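Local coordinates for protein MPT synthase subunit 2 (Burkholderia ambifaria, PDB 7L32) that probably forms the large, catalytic subunit of molybdopterin synthase, which makes molybdopterin by transferring sulfur to its precursor during molybdenum cofactor biosynthesis, at residues I84-H90 against V102-A108. Residues are numbered along the deposited sequence; the frame is centred on the assembly and turned at random.
Sequences IDVAIVH and VMVATVA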
ATOM      1  N   ILE A  84       9.439  -4.375  11.483  1.00 22.33           N
ATOM      2  CA  ILE A  84       8.912  -3.444  10.481  1.00 21.35           C
ATOM      3  C   ILE A  84       9.503  -2.058  10.735  1.00 25.88           C
ATOM      4  O   ILE A  84      10.105  -1.809  11.787  1.00 23.44           O
ATOM      5  CB  ILE A  84       7.375  -3.373  10.491  1.00 21.93           C
ATOM      6  CG1 ILE A  84       6.869  -2.744  11.802  1.00 21.74           C
ATOM      7  CG2 ILE A  84       6.753  -4.757  10.262  1.00 19.91           C
ATOM      8  CD1 ILE A  84       5.397  -2.285  11.743  1.00 20.12           C
ATOM      9  N   ASP A  85       9.362  -1.161   9.768  1.00 20.87           N
ATOM     10  CA  ASP A  85       9.567   0.271   9.981  1.00 20.09           C
ATOM     11  C   ASP A  85       8.379   0.978   9.350  1.00 26.01           C
ATOM     12  O   ASP A  85       7.729   0.433   8.436  1.00 17.81           O
ATOM     13  CB  ASP A  85      10.900   0.777   9.384  1.00 21.08           C
ATOM     14  CG  ASP A  85      11.368   2.104   9.990  1.00 24.16           C
ATOM     15  OD1 ASP A  85      10.730   2.593  10.961  1.00 24.76           O
ATOM     16  OD2 ASP A  85      12.382   2.655   9.492  1.00 23.31           O
ATOM     17  N   VAL A  86       8.068   2.172   9.876  1.00 17.68           N
ATOM     18  CA  VAL A  86       6.822   2.889   9.600  1.00 17.12           C
ATOM     19  C   VAL A  86       7.142   4.348   9.307  1.00 21.72           C
ATOM     20  O   VAL A  86       7.907   4.978  10.047  1.00 20.93           O
ATOM     21  CB  VAL A  86       5.846   2.836  10.806  1.00 22.15           C
ATOM     22  CG1 VAL A  86       4.545   3.613  10.494  1.00 16.42           C
ATOM     23  CG2 VAL A  86       5.565   1.415  11.254  1.00 19.95           C
ATOM     24  N   ALA A  87       6.508   4.910   8.274  1.00 18.20           N
ATOM     25  CA  ALA A  87       6.569   6.351   8.024  1.00 22.04           C
ATOM     26  C   ALA A  87       5.151   6.891   7.891  1.00 22.74           C
ATOM     27  O   ALA A  87       4.297   6.252   7.275  1.00 19.95           O
ATOM     28  CB  ALA A  87       7.382   6.686   6.759  1.00 23.82           C
ATOM     29  N   ILE A  88       4.882   8.048   8.504  1.00 19.91           N
ATOM     30  CA  ILE A  88       3.569   8.686   8.427  1.00 17.72           C
ATOM     31  C   ILE A  88       3.781  10.159   8.109  1.00 20.38           C
ATOM     32  O   ILE A  88       4.569  10.835   8.789  1.00 20.33           O
ATOM     33  CB  ILE A  88       2.775   8.552   9.745  1.00 20.00           C
ATOM     34  CG1 ILE A  88       2.658   7.084  10.197  1.00 19.35           C
ATOM     35  CG2 ILE A  88       1.364   9.225   9.600  1.00 18.88           C
ATOM     36  CD1 ILE A  88       2.156   6.906  11.653  1.00 18.57           C
ATOM     37  N   VAL A  89       3.091  10.656   7.081  1.00 18.15           N
ATOM     38  CA  VAL A  89       3.016  12.098   6.815  1.00 19.06           C
ATOM     39  C   VAL A  89       1.542  12.470   6.723  1.00 22.17           C
ATOM     40  O   VAL A  89       0.802  11.897   5.915  1.00 20.92           O
ATOM     41  CB  VAL A  89       3.747  12.505   5.526  1.00 21.75           C
ATOM     42  CG1 VAL A  89       3.718  14.049   5.353  1.00 24.04           C
ATOM     43  CG2 VAL A  89       5.205  11.982   5.510  1.00 26.15           C
ATOM     44  N   HIS A  90       1.103  13.419   7.550  1.00 21.92           N
ATOM     45  CA  HIS A  90      -0.285  13.850   7.510  1.00 20.76           C
ATOM     46  C   HIS A  90      -0.326  15.352   7.256  1.00 24.72           C
ATOM     47  O   HIS A  90       0.471  16.104   7.825  1.00 23.66           O
ATOM     48  CB  HIS A  90      -1.011  13.499   8.822  1.00 21.08           C
ATOM     49  CG  HIS A  90      -2.498  13.370   8.677  1.00 23.29           C
ATOM     50  ND1 HIS A  90      -3.301  14.409   8.257  1.00 25.33           N
ATOM     51  CD2 HIS A  90      -3.334  12.337   8.950  1.00 23.42           C
ATOM     52  CE1 HIS A  90      -4.566  14.017   8.252  1.00 23.24           C
ATOM     53  NE2 HIS A  90      -4.615  12.765   8.671  1.00 22.30           N
ATOM     54  N   VAL A 102      -3.038  12.143   3.542  1.00 18.91           N
ATOM     55  CA  VAL A 102      -2.241  11.362   4.478  1.00 18.89           C
ATOM     56  C   VAL A 102      -1.573  10.254   3.689  1.00 18.24           C
ATOM     57  O   VAL A 102      -2.147   9.734   2.733  1.00 19.72           O
ATOM     58  CB  VAL A 102      -3.127  10.807   5.616  1.00 18.15           C
ATOM     59  CG1 VAL A 102      -4.297  10.005   5.061  1.00 22.49           C
ATOM     60  CG2 VAL A 102      -2.324   9.981   6.616  1.00 22.31           C
ATOM     61  N   MET A 103      -0.344   9.928   4.066  1.00 17.88           N
ATOM     62  CA  MET A 103       0.291   8.717   3.566  1.00 20.50           C
ATOM     63  C   MET A 103       0.862   7.938   4.737  1.00 20.69           C
ATOM     64  O   MET A 103       1.388   8.520   5.696  1.00 17.06           O
ATOM     65  CB  MET A 103       1.397   9.024   2.536  1.00 18.93           C
ATOM     66  CG  MET A 103       2.584   9.847   3.024  1.00 26.25           C
ATOM     67  SD  MET A 103       4.021   9.366   2.005  1.00 33.31           S
ATOM     68  CE  MET A 103       4.379   7.803   2.759  1.00 25.63           C
ATOM     69  N   VAL A 104       0.733   6.620   4.664  1.00 16.26           N
ATOM     70  CA  VAL A 104       1.371   5.712   5.607  1.00 16.88           C
ATOM     71  C   VAL A 104       2.136   4.697   4.771  1.00 18.27           C
ATOM     72  O   VAL A 104       1.580   4.157   3.811  1.00 18.11           O
ATOM     73  CB  VAL A 104       0.353   4.998   6.513  1.00 15.30           C
ATOM     74  CG1 VAL A 104       1.078   3.922   7.356  1.00 15.96           C
ATOM     75  CG2 VAL A 104      -0.347   6.032   7.444  1.00 17.12           C
ATOM     76  N   ALA A 105       3.411   4.492   5.091  1.00 15.62           N
ATOM     77  CA  ALA A 105       4.221   3.475   4.406  1.00 19.41           C
ATOM     78  C   ALA A 105       4.890   2.590   5.453  1.00 20.92           C
ATOM     79  O   ALA A 105       5.370   3.086   6.481  1.00 19.87           O
ATOM     80  CB  ALA A 105       5.279   4.124   3.512  1.00 18.43           C
ATOM     81  N   THR A 106       4.920   1.278   5.204  1.00 16.48           N
ATOM     82  CA  THR A 106       5.592   0.342   6.090  1.00 16.18           C
ATOM     83  C   THR A 106       6.494  -0.543   5.248  1.00 19.52           C
ATOM     84  O   THR A 106       6.222  -0.781   4.072  1.00 18.36           O
ATOM     85  CB  THR A 106       4.624  -0.543   6.887  1.00 16.66           C
ATOM     86  OG1 THR A 106       3.851  -1.372   5.992  1.00 16.31           O
ATOM     87  CG2 THR A 106       3.669   0.307   7.770  1.00 15.91           C
ATOM     88  N   VAL A 107       7.584  -1.006   5.844  1.00 16.52           N
ATOM     89  CA  VAL A 107       8.474  -1.948   5.174  0.64 18.53           C
ATOM     90  C   VAL A 107       8.719  -3.117   6.114  1.00 24.21           C
ATOM     91  O   VAL A 107       8.751  -2.958   7.342  1.00 18.50           O
ATOM     92  CB  VAL A 107       9.801  -1.289   4.711  0.64 22.51           C
ATOM     93  CG1 VAL A 107      10.604  -0.684   5.887  0.64 20.96           C
ATOM     94  CG2 VAL A 107      10.666  -2.277   3.919  0.64 20.10           C
ATOM     95  N   ALA A 108       8.869  -4.307   5.524  1.00 22.70           N
ATOM     96  CA  ALA A 108       9.101  -5.523   6.275  1.00 19.47           C
ATOM     97  C   ALA A 108       9.864  -6.491   5.385  1.00 18.97           C
ATOM     98  O   ALA A 108      10.027  -6.274   4.180  1.00 20.30           O
ATOM     99  CB  ALA A 108       7.778  -6.149   6.738  1.00 22.40           C
TER
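A87 N donates to A105 O at 2.8 Å, the shortest hydrogen bond between the two strands. A105 N returns a bond to A87 O, nearly straight at 169°. D85 and V107 form a like pair of backbone bonds, and so do V89 and M103. CA-H...O contacts lie between them, such as T106 CA to D85 O at 3.2 Å. At one end, V102 CB sits over a face of the H90 ring, 4.0 Å from its centroid, in a CH-pi contact. With CG roughly anti to the backbone N (chi1 -156°), the ring swings toward the other strand, and H90 CD2 comes to 3.5 Å from V102 CG2. The H90 ring also stacks with F131. Strands 85-91 and 100-108 run antiparallel as the two central strands of the mixed four-stranded sheet of this MoaE fold, flanked by strands 11-15 and 37-44. I88, V104 and T106 lie on the face covered by helix 111-128. The V86 and T106 side chains lie side by side, their CG2 methyls 4.1 Å apart, while T106 OG1 is hydrogen-bonded to A114 O. On the opposite face, V89 CB meets M103 CG at 3.8 Å. M103 bends at chi3 (-76°) and touches L21 and E24 of helix 21-30, and D85 OD2 is hydrogen-bonded to N32 ND2.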